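Local coordinates for protein aryl acylamidase (PDB 4YJI) that probably hydrolyses the amide bond of aryl acylamides and holds N-(4-hydroxyphenyl)acetamide (tylenol) in its pocket, at residues L82-F87 / T131-Y136; N196-Q201 / A444-G449; P43-V48 / A167-A172; L19-Q24 / M75-P80. The protein carries 1 engineered substitution. All coordinates share one frame; numbering follows the deposited sequence.

Contact 1: residues L82-F87 / T131-Y136; sequences LMKDLF and TNSPVY. With TYL (N-(4-hydroxyphenyl)acetamide (tylenol)), chain C.
Lys-84 and Thr-131 form a parallel beta bridge, with Thr-131 N bonded to Met-83 O at 2.8 Å and Asp-85 N to Thr-131 O at 3.0 Å. The second bond is the straighter of the two, with an N-H...O angle of 160°. Beyond the bridge the first chain bends in an inverse gamma turn centred on Asp-85.

The two branches of Thr-131 do different work. OG1 sits between the backbone N and the carbonyl carbon (chi1 54°). Thr-131 OG1 lies 3.4 Å from Lys-84 CA and donates to a water that in turn donates to Leu-82 O. The methyl Thr-131 CG2 packs on Leu-82 CB at 3.9 Å.

Lys-84 is fully extended and runs past Ser-133, with CE 3.8 Å from Ser-133 OG. Its NZ goes on to bond Ser-163, Ser-164 and Thr-182. Ser-133 OG donates to Pro-134 O at 3.0 Å and also touches Leu-86. With an alanine at Ser-133, Pro-134 O would probably lose this donor, and a gap would open beside Lys-84 CE and Leu-86 CD2.

Leu-86 spreads its methyls: CD1 rests on the Tyr-136 backbone, while CD2 meets the tylenol ring, 3.6 Å from its C3. Phe-87 CZ approaches the edge of the Tyr-136 ring, 3.8 Å from CD1. The loop after the strand thus sets a leucine methyl against the ligand ring. The last strand residue, Lys-84, bonds Ser-163, consistent with the lysine and cis-serine of the Ser-cisSer-Lys triad of amidase signature enzymes.

Contact 2: residues N196-Q201 / A444-G449; sequences NTYGFQ and ASVPAG
The Tyr-198 ring takes Val-446 at its edge: CG2 lies in the ring plane, 3.5 Å from CE1. Ala-444 CB comes to the same ring obliquely and is 3.4 Å from Tyr-198 OH. Ala-444 CB also meets the Phe-200 ring obliquely, 3.9 Å from CD1, so one alanine touches both aromatics. Tyr-198 has CG anti to its backbone N (chi1 -179°), which lays the ring along the neighbouring strand. Its OH is bonded to Ser-474, and Val-231 and Ala-234 of helix 231-241 also touch the side chain. With a valine in its place, Ser-474 would probably lose this mate and a gap would open beside Val-446 and Ala-444.

The backbones meet at Gly-199 and Ser-445, a hydrogen-bonded antiparallel pair. Gly-199 N bonds to Ser-445 O at 3.2 Å, and Ser-445 N returns to Gly-199 O at 2.9 Å. Further along, Pro-447 CB packs 3.3 Å from Asn-196 OD1, while Asn-196 ND2 bonds Trp-483 O. A water donates to Thr-197 O and is also bonded to Ser-445 OG, which bonds Thr-399 OG1 as well.

This is an antiparallel ladder between adjacent strands, in the interior of the large mixed sheet at the core of the amidase fold.

Contact 3: residues P43-V48 / A167-A172; sequences PGLNAV and AAALVA
Leu-45, Ala-47 and Val-48 lead from the end of helix 27-45 into strand 48-51, and all three rest on helix 165-172. The link between helix and strand is short. Asn-46 has a positive phi (56°), which ends the helical path and turns the chain toward the strand. Asp-42 OD1 accepts from both Ala-47 N and Val-48 N and so holds this turn.

The contact is wholly apolar at its side chains. Ala-47 CB points at the helix and meets two residues there. Ala-47 CB is 4.1 Å from Ala-169 CB and 3.9 Å from Leu-170 CG. Because both alanines are small, Ala-47 CA comes within 6.5 Å of Ala-169 CA.

Before Ala-47 in the chain, Leu-45 CD1 reaches the carbonyl end of Ala-169, 3.9 Å from Ala-169 O. After it, Val-48 CG2 touches Leu-170 CD1 at 3.9 Å. The Val-48 and Leu-170 side chains cross at about a right angle. Leu-170 has CG anti to the carbonyl carbon (chi1 -67°). This swings its branched end off the helix flank toward Ala-47 and Val-48.

With Thr-131 and Leu-82 also in touch, Leu-170 meets residues of all three strands of the small mixed sheet, 48-51, 126-131 and 80-84. On another flank, Ala-167 and Val-171 touch Ala-179, so helix 165-172 joins the small sheet to strand 178-183 of the large sheet in the amidase fold.

Contact 4: residues L19-Q24 / M75-P80; sequences LVKSKQ and MLAGVP
Val-20, in the last turn of helix 13-21, packs on a type II beta turn that runs from Leu-76 to Val-79. The helix closes with a Schellman motif: Lys-23 has a positive phi and bonds back to Val-20 O, while Gln-24 N bonds to Leu-19 O. The beta turn is closed by Val-79 N to Leu-76 O at 3.0 Å.

The tight part is the valine against the turn. Val-20 CB and CG1 are each 3.7 Å from Ala-77 O, so the carbonyl lies against the branched end of the side chain. Val-20 CG2 comes within 4.1 Å of Gly-78 CA. Val-20 has CG1 anti to the backbone N (chi1 170°), which places both methyls near this carbonyl. Gly-78 is the third residue of the turn, with phi 90°. A beta carbon there would fall 2.6 Å from Val-20 CG2, a clash, and would also be jammed against Ala-77 O. Val-30 of helix 27-45 and Ile-25 touch Val-20 too, and bury it.

The loose side belongs to Lys-21, which is exposed. Its chain is extended and runs past the turn toward Met-75. The aliphatic part does the touching, with Lys-21 CE 4.0 Å from Ala-77 CB. The charged end makes a weak bond to Gly-74 O. It also has a water nearby, at a distance too short to trust. Lys-21 NZ finally stops 4.3 Å from Met-75 CA.

Overall arrangement
Contacts 1, 2 and 3 lie in the interior, while contact 4 sits far out, near the N-terminus, with one side in solvent. Contacts 1 and 3 touch directly, and Asn-132 N probably bonds Ala-47 O. Both therefore concern the small three-stranded sheet. Contact 2 belongs to the large sheet and reaches contact 3 where Thr-197 meets Val-171 and Ala-172, so helix 165-172 lies between the small and large sheets. Contact 4 adjoins contact 1 only through the sequence. The chemistry follows position: contacts 1 and 2 combine strand bonds with packing, contact 3 is apolar, and contact 4 sets a buried valine beside an exposed lysine. Only contact 1 holds ligand-pocket residues.

Contact 1: residues L82-F87 / T131-Y136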
loop_
_atom_site.group_PDB
_atom_site.type_symbol
_atom_site.label_atom_id
_atom_site.label_comp_id
_atom_site.label_asym_id
_atom_site.label_seq_id
_atom_site.Cartn_x
_atom_site.Cartn_y
_atom_site.Cartn_z
ATOM N N LEU A 82 -1.305 0.455 12.762
ATOM C CA LEU A 82 -2.652 -0.005 12.472
ATOM C C LEU A 82 -2.648 -0.869 11.212
ATOM O O LEU A 82 -1.800 -0.677 10.320
ATOM C CB LEU A 82 -3.609 1.177 12.288
ATOM C CG LEU A 82 -4.024 1.980 13.520
ATOM C CD1 LEU A 82 -3.000 3.063 13.845
ATOM C CD2 LEU A 82 -5.403 2.587 13.299
ATOM N N MET A 83 -3.587 -1.812 11.146
ATOM C CA MET A 83 -3.730 -2.697 9.978
ATOM C C MET A 83 -4.872 -2.211 9.087
ATOM O O MET A 83 -5.709 -1.432 9.515
ATOM C CB MET A 83 -3.991 -4.146 10.405
ATOM C CG MET A 83 -5.380 -4.356 11.016
ATOM S SD MET A 83 -5.788 -6.088 11.391
ATOM C CE MET A 83 -5.671 -6.834 9.766
ATOM N N LYS A 84 -4.903 -2.695 7.850
ATOM C CA LYS A 84 -5.912 -2.295 6.870
ATOM C C LYS A 84 -7.176 -3.147 6.951
ATOM O O LYS A 84 -7.094 -4.370 7.053
ATOM C CB LYS A 84 -5.306 -2.394 5.472
ATOM C CG LYS A 84 -6.238 -2.063 4.319
ATOM C CD LYS A 84 -5.469 -2.226 3.005
ATOM C CE LYS A 84 -6.344 -1.941 1.803
ATOM N NZ LYS A 84 -5.553 -2.110 0.535
ATOM N N ASP A 85 -8.338 -2.505 6.863
ATOM C CA ASP A 85 -9.617 -3.221 6.868
ATOM C C ASP A 85 -9.994 -3.730 5.462
ATOM O O ASP A 85 -10.973 -3.283 4.869
ATOM C CB ASP A 85 -10.716 -2.311 7.421
ATOM C CG ASP A 85 -12.071 -3.001 7.496
ATOM O OD1 ASP A 85 -12.107 -4.259 7.533
ATOM O OD2 ASP A 85 -13.097 -2.273 7.521
ATOM N N LEU A 86 -9.201 -4.650 4.929
ATOM C CA LEU A 86 -9.517 -5.304 3.668
ATOM C C LEU A 86 -9.025 -6.742 3.740
ATOM O O LEU A 86 -7.817 -6.991 3.742
ATOM C CB LEU A 86 -8.884 -4.564 2.478
ATOM C CG LEU A 86 -9.099 -5.226 1.116
ATOM C CD1 LEU A 86 -10.584 -5.418 0.843
ATOM C CD2 LEU A 86 -8.449 -4.408 -0.003
ATOM N N PHE A 87 -9.975 -7.677 3.800
ATOM C CA PHE A 87 -9.697 -9.078 4.123
ATOM C C PHE A 87 -8.864 -9.173 5.405
ATOM O O PHE A 87 -8.020 -10.053 5.547
ATOM C CB PHE A 87 -8.992 -9.786 2.967
ATOM C CG PHE A 87 -9.835 -9.887 1.719
ATOM C CD1 PHE A 87 -10.891 -10.785 1.653
ATOM C CD2 PHE A 87 -9.579 -9.074 0.627
ATOM C CE1 PHE A 87 -11.676 -10.878 0.508
ATOM C CE2 PHE A 87 -10.363 -9.157 -0.522
ATOM C CZ PHE A 87 -11.411 -10.062 -0.579
ATOM N N THR A 131 -7.628 0.600 9.480
ATOM C CA THR A 131 -7.748 1.767 8.620
ATOM C C THR A 131 -8.693 1.529 7.437
ATOM O O THR A 131 -8.910 0.388 7.006
ATOM C CB THR A 131 -6.365 2.192 8.083
ATOM O OG1 THR A 131 -5.737 1.074 7.445
ATOM C CG2 THR A 131 -5.471 2.680 9.231
ATOM N N ASN A 132 -9.253 2.623 6.931
ATOM C CA ASN A 132 -10.264 2.595 5.874
ATOM C C ASN A 132 -9.741 2.150 4.504
ATOM O O ASN A 132 -8.605 2.447 4.132
ATOM C CB ASN A 132 -10.885 3.991 5.755
ATOM C CG ASN A 132 -12.261 3.985 5.105
ATOM O OD1 ASN A 132 -12.972 2.984 5.116
ATOM N ND2 ASN A 132 -12.645 5.129 4.549
ATOM N N SER A 133 -10.616 1.477 3.762
ATOM C CA SER A 133 -10.370 0.986 2.407
ATOM C C SER A 133 -11.684 1.070 1.608
ATOM O O SER A 133 -12.765 1.001 2.195
ATOM C CB SER A 133 -9.851 -0.459 2.457
ATOM O OG SER A 133 -9.989 -1.112 1.202
ATOM N N PRO A 134 -11.608 1.214 0.270
ATOM C CA PRO A 134 -12.830 1.090 -0.532
ATOM C C PRO A 134 -13.306 -0.350 -0.589
ATOM O O PRO A 134 -12.516 -1.261 -0.322
ATOM C CB PRO A 134 -12.388 1.554 -1.916
ATOM C CG PRO A 134 -10.942 1.142 -1.973
ATOM C CD PRO A 134 -10.432 1.467 -0.573
ATOM N N VAL A 135 -14.566 -0.558 -0.964
ATOM C CA VAL A 135 -15.159 -1.895 -1.005
ATOM C C VAL A 135 -14.375 -2.874 -1.877
ATOM O O VAL A 135 -14.108 -2.598 -3.051
ATOM C CB VAL A 135 -16.622 -1.832 -1.509
ATOM C CG1 VAL A 135 -17.201 -3.234 -1.701
ATOM C CG2 VAL A 135 -17.484 -1.011 -0.544
ATOM N N TYR A 136 -13.992 -4.004 -1.280
ATOM C CA TYR A 136 -13.206 -5.049 -1.950
ATOM C C TYR A 136 -11.901 -4.547 -2.572
ATOM O O TYR A 136 -11.330 -5.207 -3.443
ATOM C CB TYR A 136 -14.045 -5.748 -3.028
ATOM C CG TYR A 136 -14.896 -6.877 -2.495
ATOM C CD1 TYR A 136 -14.306 -8.023 -1.971
ATOM C CD2 TYR A 136 -16.290 -6.813 -2.522
ATOM C CE1 TYR A 136 -15.075 -9.075 -1.485
ATOM C CE2 TYR A 136 -17.070 -7.866 -2.030
ATOM C CZ TYR A 136 -16.450 -8.991 -1.514
ATOM O OH TYR A 136 -17.187 -10.048 -1.018
HETATM C C1 TYL C . -6.698 -4.240 -3.968
HETATM C C2 TYL C . -5.916 -4.458 -2.839
HETATM C C3 TYL C . -5.937 -5.705 -2.228
HETATM C C4 TYL C . -6.743 -6.711 -2.745
HETATM C C5 TYL C . -7.531 -6.486 -3.866
HETATM C C6 TYL C . -7.515 -5.242 -4.480
HETATM N N TYL C . -6.704 -2.983 -4.602
HETATM C C TYL C . -5.559 -2.327 -5.028
HETATM C CM TYL C . -5.764 -0.978 -5.683
HETATM O O4 TYL C . -6.771 -7.978 -2.128
HETATM O O TYL C . -4.449 -2.815 -4.883
HETATM O O HOH W 1 -3.127 0.254 8.014
HETATM O O HOH W 2 -12.772 -0.077 5.553
#

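Contact 2: residues N196-Q201 / A444-G449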
loop_
_atom_site.group_PDB
_atom_site.type_symbol
_atom_site.label_atom_id
_atom_site.label_comp_id
_atom_site.label_asym_id
_atom_site.label_seq_id
_atom_site.Cartn_x
_atom_site.Cartn_y
_atom_site.Cartn_z
ATOM N N ASN A 196 2.784 11.878 -0.020
ATOM C CA ASN A 196 4.181 12.196 0.318
ATOM C C ASN A 196 4.763 11.169 1.281
ATOM O O ASN A 196 5.555 11.507 2.161
ATOM C CB ASN A 196 4.295 13.616 0.925
ATOM C CG ASN A 196 5.721 14.168 0.901
ATOM O OD1 ASN A 196 6.311 14.330 -0.167
ATOM N ND2 ASN A 196 6.271 14.469 2.080
ATOM N N THR A 197 4.375 9.912 1.115
ATOM C CA THR A 197 4.942 8.865 1.969
ATOM C C THR A 197 5.602 7.790 1.125
ATOM O O THR A 197 5.452 7.754 -0.098
ATOM C CB THR A 197 3.878 8.237 2.902
ATOM O OG1 THR A 197 2.730 7.823 2.157
ATOM C CG2 THR A 197 3.452 9.246 3.977
ATOM N N TYR A 198 6.341 6.913 1.791
ATOM C CA TYR A 198 7.098 5.869 1.121
ATOM C C TYR A 198 6.343 4.554 1.224
ATOM O O TYR A 198 6.064 4.081 2.337
ATOM C CB TYR A 198 8.477 5.764 1.758
ATOM C CG TYR A 198 9.389 4.737 1.147
ATOM C CD1 TYR A 198 9.972 4.957 -0.091
ATOM C CD2 TYR A 198 9.676 3.550 1.822
ATOM C CE1 TYR A 198 10.818 4.030 -0.659
ATOM C CE2 TYR A 198 10.522 2.604 1.264
ATOM C CZ TYR A 198 11.082 2.844 0.024
ATOM O OH TYR A 198 11.924 1.918 -0.534
ATOM N N GLY A 199 5.983 3.980 0.080
ATOM C CA GLY A 199 5.216 2.742 0.080
ATOM C C GLY A 199 6.031 1.632 -0.547
ATOM O O GLY A 199 6.406 1.746 -1.714
ATOM N N PHE A 200 6.308 0.568 0.218
ATOM C CA PHE A 200 7.182 -0.506 -0.257
ATOM C C PHE A 200 6.397 -1.776 -0.581
ATOM O O PHE A 200 5.782 -2.396 0.292
ATOM C CB PHE A 200 8.288 -0.823 0.774
ATOM C CG PHE A 200 9.365 -1.715 0.228
ATOM C CD1 PHE A 200 10.448 -1.176 -0.451
ATOM C CD2 PHE A 200 9.265 -3.094 0.341
ATOM C CE1 PHE A 200 11.428 -1.998 -0.994
ATOM C CE2 PHE A 200 10.233 -3.925 -0.194
ATOM C CZ PHE A 200 11.325 -3.373 -0.860
ATOM N N GLN A 201 6.425 -2.153 -1.853
ATOM C CA GLN A 201 5.760 -3.364 -2.331
ATOM C C GLN A 201 6.827 -4.427 -2.625
ATOM O O GLN A 201 7.583 -4.321 -3.600
ATOM C CB GLN A 201 4.901 -3.036 -3.571
ATOM C CG GLN A 201 4.305 -4.240 -4.313
ATOM C CD GLN A 201 5.015 -4.505 -5.635
ATOM O OE1 GLN A 201 5.062 -3.630 -6.516
ATOM N NE2 GLN A 201 5.595 -5.695 -5.774
ATOM N N ALA A 444 8.846 0.447 -5.109
ATOM C CA ALA A 444 8.493 1.380 -4.047
ATOM C C ALA A 444 8.109 2.725 -4.629
ATOM O O ALA A 444 8.732 3.185 -5.583
ATOM C CB ALA A 444 9.648 1.550 -3.073
ATOM N N SER A 445 7.081 3.350 -4.064
ATOM C CA SER A 445 6.785 4.732 -4.422
ATOM C C SER A 445 7.542 5.684 -3.501
ATOM O O SER A 445 7.402 5.632 -2.264
ATOM C CB SER A 445 5.288 5.017 -4.370
ATOM O OG SER A 445 5.046 6.359 -4.787
ATOM N N VAL A 446 8.352 6.536 -4.117
ATOM C CA VAL A 446 9.170 7.525 -3.417
ATOM C C VAL A 446 8.631 8.935 -3.678
ATOM O O VAL A 446 8.339 9.279 -4.817
ATOM C CB VAL A 446 10.633 7.455 -3.870
ATOM C CG1 VAL A 446 11.407 8.575 -3.270
ATOM C CG2 VAL A 446 11.261 6.118 -3.492
ATOM N N PRO A 447 8.458 9.738 -2.616
ATOM C CA PRO A 447 7.937 11.096 -2.820
ATOM C C PRO A 447 8.865 11.904 -3.713
ATOM O O PRO A 447 10.055 11.993 -3.415
ATOM C CB PRO A 447 7.878 11.661 -1.402
ATOM C CG PRO A 447 7.677 10.423 -0.531
ATOM C CD PRO A 447 8.515 9.370 -1.191
ATOM N N ALA A 448 8.333 12.450 -4.806
ATOM C CA ALA A 448 9.150 13.158 -5.793
ATOM C C ALA A 448 9.004 14.668 -5.686
ATOM O O ALA A 448 9.732 15.409 -6.347
ATOM C CB ALA A 448 8.785 12.708 -7.203
ATOM N N GLY A 449 8.056 15.122 -4.875
ATOM C CA GLY A 449 7.842 16.549 -4.698
ATOM C C GLY A 449 6.382 16.946 -4.724
ATOM O O GLY A 449 5.492 16.100 -4.627
HETATM O O HOH W 3 5.813 13.979 -2.794
HETATM O O HOH W 4 5.552 8.374 -2.826
#

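Contact 3: residues P43-V48 / A167-A172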
loop_
_atom_site.group_PDB
_atom_site.type_symbol
_atom_site.label_atom_id
_atom_site.label_comp_id
_atom_site.label_asym_id
_atom_site.label_seq_id
_atom_site.Cartn_x
_atom_site.Cartn_y
_atom_site.Cartn_z
ATOM N N PRO A 43 -10.493 13.005 13.229
ATOM C CA PRO A 43 -11.831 13.435 12.792
ATOM C C PRO A 43 -11.892 14.001 11.370
ATOM O O PRO A 43 -12.826 13.675 10.638
ATOM C CB PRO A 43 -12.187 14.514 13.812
ATOM C CG PRO A 43 -11.567 14.004 15.067
ATOM C CD PRO A 43 -10.247 13.405 14.632
ATOM N N GLY A 44 -10.902 14.798 10.982
ATOM C CA GLY A 44 -10.846 15.330 9.630
ATOM C C GLY A 44 -10.451 14.301 8.585
ATOM O O GLY A 44 -10.994 14.284 7.482
ATOM N N LEU A 45 -9.504 13.434 8.930
ATOM C CA LEU A 45 -8.952 12.484 7.969
ATOM C C LEU A 45 -9.912 11.337 7.671
ATOM O O LEU A 45 -9.980 10.859 6.534
ATOM C CB LEU A 45 -7.625 11.914 8.480
ATOM C CG LEU A 45 -6.494 12.903 8.787
ATOM C CD1 LEU A 45 -5.268 12.138 9.272
ATOM C CD2 LEU A 45 -6.143 13.770 7.588
ATOM N N ASN A 46 -10.648 10.903 8.694
ATOM C CA ASN A 46 -11.549 9.757 8.569
ATOM C C ASN A 46 -10.777 8.536 8.071
ATOM O O ASN A 46 -11.183 7.868 7.118
ATOM C CB ASN A 46 -12.714 10.086 7.629
ATOM C CG ASN A 46 -13.829 9.054 7.686
ATOM O OD1 ASN A 46 -14.149 8.525 8.754
ATOM N ND2 ASN A 46 -14.429 8.763 6.531
ATOM N N ALA A 47 -9.650 8.262 8.725
ATOM C CA ALA A 47 -8.757 7.176 8.317
ATOM C C ALA A 47 -8.970 5.905 9.146
ATOM O O ALA A 47 -8.771 4.793 8.667
ATOM C CB ALA A 47 -7.305 7.637 8.421
ATOM N N VAL A 48 -9.377 6.074 10.396
ATOM C CA VAL A 48 -9.547 4.947 11.298
ATOM C C VAL A 48 -10.992 4.438 11.252
ATOM O O VAL A 48 -11.927 5.228 11.353
ATOM C CB VAL A 48 -9.164 5.360 12.736
ATOM C CG1 VAL A 48 -9.418 4.228 13.712
ATOM C CG2 VAL A 48 -7.704 5.804 12.780
ATOM N N ALA A 167 -4.320 3.995 5.906
ATOM C CA ALA A 167 -2.929 3.744 6.301
ATOM C C ALA A 167 -2.023 4.926 5.946
ATOM O O ALA A 167 -1.286 5.435 6.798
ATOM C CB ALA A 167 -2.401 2.455 5.641
ATOM N N ALA A 168 -2.085 5.373 4.694
ATOM C CA ALA A 168 -1.196 6.429 4.246
ATOM C C ALA A 168 -1.519 7.753 4.934
ATOM O O ALA A 168 -0.618 8.515 5.250
ATOM C CB ALA A 168 -1.270 6.594 2.727
ATOM N N ALA A 169 -2.804 8.019 5.154
ATOM C CA ALA A 169 -3.227 9.285 5.746
ATOM C C ALA A 169 -2.689 9.432 7.165
ATOM O O ALA A 169 -2.190 10.495 7.526
ATOM C CB ALA A 169 -4.765 9.414 5.732
ATOM N N LEU A 170 -2.752 8.362 7.954
ATOM C CA LEU A 170 -2.225 8.408 9.319
ATOM C C LEU A 170 -0.714 8.643 9.328
ATOM O O LEU A 170 -0.204 9.407 10.140
ATOM C CB LEU A 170 -2.551 7.119 10.081
ATOM C CG LEU A 170 -4.039 6.906 10.367
ATOM C CD1 LEU A 170 -4.254 5.567 11.071
ATOM C CD2 LEU A 170 -4.591 8.045 11.218
ATOM N N VAL A 171 -0.004 7.974 8.426
ATOM C CA VAL A 171 1.435 8.099 8.373
ATOM C C VAL A 171 1.830 9.504 7.893
ATOM O O VAL A 171 2.718 10.124 8.464
ATOM C CB VAL A 171 2.053 7.015 7.454
ATOM C CG1 VAL A 171 3.556 7.283 7.213
ATOM C CG2 VAL A 171 1.837 5.617 8.054
ATOM N N ALA A 172 1.145 10.004 6.869
ATOM C CA ALA A 172 1.476 11.318 6.315
ATOM C C ALA A 172 1.124 12.452 7.281
ATOM O O ALA A 172 1.669 13.552 7.168
ATOM C CB ALA A 172 0.771 11.521 4.974
#

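Contact 4: residues L19-Q24 / M75-P80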
loop_
_atom_site.group_PDB
_atom_site.type_symbol
_atom_site.label_atom_id
_atom_site.label_comp_id
_atom_site.label_asym_id
_atom_site.label_seq_id
_atom_site.Cartn_x
_atom_site.Cartn_y
_atom_site.Cartn_z
ATOM N N LEU A 19 13.568 5.004 22.195
ATOM C CA LEU A 19 12.950 5.625 23.373
ATOM C C LEU A 19 12.396 4.573 24.339
ATOM O O LEU A 19 12.502 4.702 25.566
ATOM C CB LEU A 19 11.823 6.570 22.960
ATOM C CG LEU A 19 12.273 7.884 22.313
ATOM C CD1 LEU A 19 11.075 8.686 21.865
ATOM C CD2 LEU A 19 13.138 8.689 23.287
ATOM N N VAL A 20 11.786 3.538 23.777
ATOM C CA VAL A 20 11.166 2.497 24.596
ATOM C C VAL A 20 12.218 1.561 25.209
ATOM O O VAL A 20 12.202 1.300 26.415
ATOM C CB VAL A 20 10.136 1.690 23.761
ATOM C CG1 VAL A 20 9.655 0.463 24.517
ATOM C CG2 VAL A 20 8.949 2.570 23.404
ATOM N N LYS A 21 13.154 1.083 24.399
ATOM C CA LYS A 21 14.157 0.148 24.907
ATOM C C LYS A 21 15.132 0.809 25.889
ATOM O O LYS A 21 15.648 0.148 26.794
ATOM C CB LYS A 21 14.920 -0.496 23.749
ATOM C CG LYS A 21 14.080 -1.547 23.016
ATOM C CD LYS A 21 14.902 -2.365 22.041
ATOM C CE LYS A 21 14.103 -3.560 21.519
ATOM N NZ LYS A 21 14.910 -4.391 20.578
ATOM N N SER A 22 15.369 2.107 25.734
ATOM C CA SER A 22 16.217 2.831 26.686
ATOM C C SER A 22 15.441 3.279 27.935
ATOM O O SER A 22 15.998 3.943 28.816
ATOM C CB SER A 22 16.867 4.045 26.017
ATOM O OG SER A 22 15.909 5.038 25.681
ATOM N N LYS A 23 14.162 2.913 27.990
ATOM C CA LYS A 23 13.260 3.246 29.100
ATOM C C LYS A 23 13.036 4.747 29.296
ATOM O O LYS A 23 12.721 5.192 30.399
ATOM C CB LYS A 23 13.768 2.623 30.408
ATOM C CG LYS A 23 13.963 1.111 30.340
ATOM C CD LYS A 23 14.486 0.543 31.660
ATOM C CE LYS A 23 14.907 -0.913 31.500
ATOM N NZ LYS A 23 15.403 -1.513 32.776
ATOM N N GLN A 24 13.174 5.532 28.231
ATOM C CA GLN A 24 12.849 6.954 28.310
ATOM C C GLN A 24 11.346 7.188 28.331
ATOM O O GLN A 24 10.867 8.187 28.865
ATOM C CB GLN A 24 13.459 7.715 27.139
ATOM C CG GLN A 24 14.950 7.899 27.218
ATOM C CD GLN A 24 15.462 8.669 26.025
ATOM O OE1 GLN A 24 15.139 9.843 25.849
ATOM N NE2 GLN A 24 16.237 8.000 25.177
ATOM N N MET A 75 11.922 -6.638 18.039
ATOM C CA MET A 75 12.622 -5.676 17.180
ATOM C C MET A 75 11.919 -4.322 17.036
ATOM O O MET A 75 12.546 -3.299 16.727
ATOM C CB MET A 75 12.758 -6.302 15.790
ATOM C CG MET A 75 14.081 -6.247 15.129
ATOM S SD MET A 75 13.768 -6.646 13.391
ATOM C CE MET A 75 13.398 -4.987 12.736
ATOM N N LEU A 76 10.600 -4.330 17.202
ATOM C CA LEU A 76 9.796 -3.131 17.024
ATOM C C LEU A 76 9.083 -2.752 18.313
ATOM O O LEU A 76 7.972 -2.204 18.280
ATOM C CB LEU A 76 8.770 -3.337 15.915
ATOM C CG LEU A 76 9.352 -3.489 14.512
ATOM C CD1 LEU A 76 8.223 -3.755 13.529
ATOM C CD2 LEU A 76 10.114 -2.239 14.115
ATOM N N ALA A 77 9.714 -3.068 19.444
ATOM C CA ALA A 77 9.085 -2.879 20.755
ATOM C C ALA A 77 8.533 -1.475 20.954
ATOM O O ALA A 77 9.269 -0.482 20.948
ATOM C CB ALA A 77 10.087 -3.219 21.881
ATOM N N GLY A 78 7.218 -1.398 21.106
ATOM C CA GLY A 78 6.556 -0.154 21.414
ATOM C C GLY A 78 6.106 0.667 20.220
ATOM O O GLY A 78 5.494 1.709 20.403
ATOM N N VAL A 79 6.404 0.223 19.003
ATOM C CA VAL A 79 6.011 0.999 17.829
ATOM C C VAL A 79 4.514 0.882 17.565
ATOM O O VAL A 79 4.016 -0.212 17.347
ATOM C CB VAL A 79 6.779 0.539 16.572
ATOM C CG1 VAL A 79 6.298 1.313 15.336
ATOM C CG2 VAL A 79 8.275 0.739 16.764
ATOM N N PRO A 80 3.784 2.010 17.580
ATOM C CA PRO A 80 2.335 1.935 17.365
ATOM C C PRO A 80 2.038 1.814 15.876
ATOM O O PRO A 80 2.730 2.451 15.080
ATOM C CB PRO A 80 1.830 3.267 17.920
ATOM C CG PRO A 80 2.982 4.218 17.642
ATOM C CD PRO A 80 4.236 3.392 17.839
HETATM O O HOH W 5 15.487 -3.188 18.561
#